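Local coordinates for malonyl Coa-acyl carrier protein transacylase (Vibrio cholerae, PDB 3HJV) that probably transfers the malonyl group from malonyl-CoA to acyl carrier protein, supplying the extender unit for fatty acid synthesis, at residues E40-L45 and F112-K117. Residues are numbered along the deposited sequence; the frame is centred on the assembly and turned at random. Where two conformers were deposited one is given.
Sequences EASEVL and FKQAIK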
ATOM      1  N   GLU A  40      20.205   8.238 -10.802  1.00 13.22           N
ATOM      2  CA  GLU A  40      20.212   9.708 -10.706  1.00 13.38           C
ATOM      3  C   GLU A  40      19.507  10.161  -9.434  1.00 13.41           C
ATOM      4  O   GLU A  40      20.014  11.012  -8.737  1.00 12.63           O
ATOM      5  CB  GLU A  40      19.563  10.361 -11.926  1.00 13.83           C
ATOM      6  CG  GLU A  40      20.384  10.224 -13.167  1.00 17.93           C
ATOM      7  CD  GLU A  40      19.661  10.628 -14.448  1.00 23.60           C
ATOM      8  OE1 GLU A  40      18.460  10.983 -14.449  1.00 22.88           O
ATOM      9  OE2 GLU A  40      20.331  10.543 -15.498  1.00 30.76           O
ATOM     10  N   ALA A  41      18.357   9.562  -9.106  1.00 13.13           N
ATOM     11  CA  ALA A  41      17.674   9.878  -7.859  1.00 13.21           C
ATOM     12  C   ALA A  41      18.540   9.558  -6.646  1.00 13.36           C
ATOM     13  O   ALA A  41      18.619  10.319  -5.680  1.00 13.01           O
ATOM     14  CB  ALA A  41      16.329   9.128  -7.773  1.00 13.22           C
ATOM     15  N   SER A  42      19.160   8.394  -6.674  1.00 13.18           N
ATOM     16  CA  SER A  42      20.012   7.951  -5.575  1.00 13.93           C
ATOM     17  C   SER A  42      21.195   8.899  -5.302  1.00 14.39           C
ATOM     18  O   SER A  42      21.580   9.086  -4.142  1.00 14.40           O
ATOM     19  CB  SER A  42      20.519   6.545  -5.852  1.00 13.32           C
ATOM     20  OG  SER A  42      19.455   5.616  -5.888  1.00 13.33           O
ATOM     21  N   GLU A  43      21.769   9.442  -6.368  0.70 14.62           N
ATOM     22  CA  GLU A  43      22.850  10.429  -6.270  0.70 15.42           C
ATOM     23  C   GLU A  43      22.401  11.595  -5.386  0.70 15.75           C
ATOM     24  O   GLU A  43      23.126  12.023  -4.487  0.70 16.62           O
ATOM     25  CB  GLU A  43      23.222  10.915  -7.682  0.70 15.56           C
ATOM     26  CG  GLU A  43      23.926   9.827  -8.497  0.70 18.24           C
ATOM     27  CD  GLU A  43      23.911  10.005 -10.026  0.70 22.36           C
ATOM     28  OE1 GLU A  43      23.667  11.112 -10.560  0.70 24.09           O
ATOM     29  OE2 GLU A  43      24.174   8.985 -10.710  0.70 25.49           O
ATOM     30  N   VAL A  44      21.178  12.063  -5.610  1.00 15.46           N
ATOM     31  CA  VAL A  44      20.598  13.199  -4.898  1.00 16.89           C
ATOM     32  C   VAL A  44      20.220  12.866  -3.455  1.00 16.29           C
ATOM     33  O   VAL A  44      20.396  13.675  -2.547  1.00 16.60           O
ATOM     34  CB  VAL A  44      19.260  13.670  -5.600  1.00 18.02           C
ATOM     35  CG1 VAL A  44      18.552  14.731  -4.754  1.00 20.49           C
ATOM     36  CG2 VAL A  44      19.514  14.173  -7.019  1.00 20.38           C
ATOM     37  N   LEU A  45      19.669  11.662  -3.270  1.00 14.88           N
ATOM     38  CA  LEU A  45      19.137  11.230  -1.986  1.00 14.37           C
ATOM     39  C   LEU A  45      20.180  10.720  -1.021  1.00 14.33           C
ATOM     40  O   LEU A  45      19.961  10.794   0.170  1.00 15.67           O
ATOM     41  CB  LEU A  45      18.084  10.133  -2.197  1.00 14.73           C
ATOM     42  CG  LEU A  45      16.851  10.553  -3.002  1.00 12.83           C
ATOM     43  CD1 LEU A  45      15.985   9.334  -3.370  1.00 13.01           C
ATOM     44  CD2 LEU A  45      16.046  11.575  -2.218  1.00 15.48           C
ATOM     45  N   PHE A 112      14.942  16.795 -13.292  1.00 14.22           N
ATOM     46  CA  PHE A 112      14.628  15.582 -12.538  1.00 13.58           C
ATOM     47  C   PHE A 112      15.332  15.478 -11.192  1.00 13.24           C
ATOM     48  O   PHE A 112      14.688  15.236 -10.186  1.00 12.63           O
ATOM     49  CB  PHE A 112      14.898  14.320 -13.386  1.00 13.89           C
ATOM     50  CG  PHE A 112      14.719  13.028 -12.629  1.00 12.32           C
ATOM     51  CD1 PHE A 112      13.472  12.636 -12.168  1.00 12.77           C
ATOM     52  CD2 PHE A 112      15.804  12.209 -12.363  1.00 12.82           C
ATOM     53  CE1 PHE A 112      13.321  11.463 -11.447  1.00 14.52           C
ATOM     54  CE2 PHE A 112      15.643  11.022 -11.651  1.00 13.66           C
ATOM     55  CZ  PHE A 112      14.406  10.643 -11.201  1.00 12.79           C
ATOM     56  N   LYS A 113      16.643  15.681 -11.170  1.00 13.76           N
ATOM     57  CA  LYS A 113      17.384  15.588  -9.920  1.00 14.23           C
ATOM     58  C   LYS A 113      16.939  16.652  -8.917  1.00 14.55           C
ATOM     59  O   LYS A 113      16.809  16.349  -7.721  1.00 14.73           O
ATOM     60  CB  LYS A 113      18.892  15.623 -10.188  1.00 14.70           C
ATOM     61  CG  LYS A 113      19.373  14.349 -10.852  1.00 16.33           C
ATOM     62  CD  LYS A 113      20.913  14.238 -10.870  1.00 21.68           C
ATOM     63  CE  LYS A 113      21.561  15.285 -11.740  1.00 24.87           C
ATOM     64  NZ  LYS A 113      21.142  15.180 -13.175  1.00 26.94           N
ATOM     65  N   GLN A 114      16.678  17.881  -9.380  1.00 14.11           N
ATOM     66  CA  GLN A 114      16.142  18.920  -8.472  1.00 15.00           C
ATOM     67  C   GLN A 114      14.756  18.541  -7.925  1.00 13.81           C
ATOM     68  O   GLN A 114      14.479  18.758  -6.720  1.00 14.42           O
ATOM     69  CB  GLN A 114      16.130  20.293  -9.148  1.00 15.38           C
ATOM     70  CG  GLN A 114      17.550  20.832  -9.313  1.00 17.69           C
ATOM     71  CD  GLN A 114      17.604  22.251  -9.838  1.00 22.36           C
ATOM     72  OE1 GLN A 114      16.760  22.658 -10.626  1.00 23.61           O
ATOM     73  NE2 GLN A 114      18.600  23.029  -9.377  1.00 23.79           N
ATOM     74  N   ALA A 115      13.924  17.938  -8.779  1.00 13.51           N
ATOM     75  CA  ALA A 115      12.574  17.480  -8.379  1.00 12.97           C
ATOM     76  C   ALA A 115      12.644  16.401  -7.316  1.00 12.85           C
ATOM     77  O   ALA A 115      11.809  16.347  -6.420  1.00 12.26           O
ATOM     78  CB  ALA A 115      11.759  16.985  -9.576  1.00 12.85           C
ATOM     79  N   ILE A 116      13.592  15.489  -7.458  1.00 12.72           N
ATOM     80  CA  ILE A 116      13.770  14.422  -6.459  1.00 12.93           C
ATOM     81  C   ILE A 116      14.061  15.033  -5.084  1.00 13.50           C
ATOM     82  O   ILE A 116      13.467  14.615  -4.088  1.00 12.60           O
ATOM     83  CB  ILE A 116      14.871  13.429  -6.873  1.00 11.26           C
ATOM     84  CG1 ILE A 116      14.388  12.498  -7.988  1.00 10.83           C
ATOM     85  CG2 ILE A 116      15.329  12.593  -5.680  1.00 12.33           C
ATOM     86  CD1 ILE A 116      13.348  11.383  -7.575  1.00 12.73           C
ATOM     87  N   LYS A 117      14.977  16.003  -5.034  0.50 13.76           N
ATOM     88  CA  LYS A 117      15.303  16.709  -3.784  0.50 14.26           C
ATOM     89  C   LYS A 117      14.073  17.413  -3.233  0.50 13.84           C
ATOM     90  O   LYS A 117      13.784  17.340  -2.043  0.50 13.80           O
ATOM     91  CB  LYS A 117      16.381  17.776  -4.011  0.50 15.12           C
ATOM     92  CG  LYS A 117      17.814  17.366  -3.727  0.50 17.61           C
ATOM     93  CD  LYS A 117      18.711  18.618  -3.747  0.50 19.33           C
ATOM     94  CE  LYS A 117      20.142  18.382  -3.275  0.50 20.02           C
ATOM     95  NZ  LYS A 117      20.898  17.451  -4.120  0.50 20.51           N
TER
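Ile116 packs its CD1 end and its CG2 methyl against different residues of 40-45. Ile116 CD1 lies 3.7 Å from Ala41 CB, while Ile116 CG2 is 3.7 Å from Leu45 CD2, where the two side chains meet at about a right angle. Beside this pair, Val44 CB sits 4.1 Å from Ile116 CG2, and Val44 CG2 rests 3.5 Å from Lys113 CB. Phe112 extends the apolar patch: Glu40 CB meets its ring edge in plane, and Ala41 CB lies 4.2 Å from Phe112 CZ. Pro69, Leu72 and Val76 of helix 64-84 add to this buried side.

A fixed polar border follows. Glu40 OE1 approaches Phe112 CD2 obliquely at 3.6 Å, with carboxylate and ring planes 52° apart, but its salt bridge is to Arg80, which also makes a cation-pi contact with Phe112. The loose, solvent side holds exposed Glu43 and Lys117 and the end of Lys113, which bends at chi3 and chi4; Lys113 NZ remains 5.1 Å from Glu40 OE1, and Glu43 barely touches the lysine stem.

The axes of 40-45 and 112-117 approach to 9.0 Å and cross at -49°; this is apolar helix-helix packing, joining helices 32-45 and 112-128 of the acyl transferase domain.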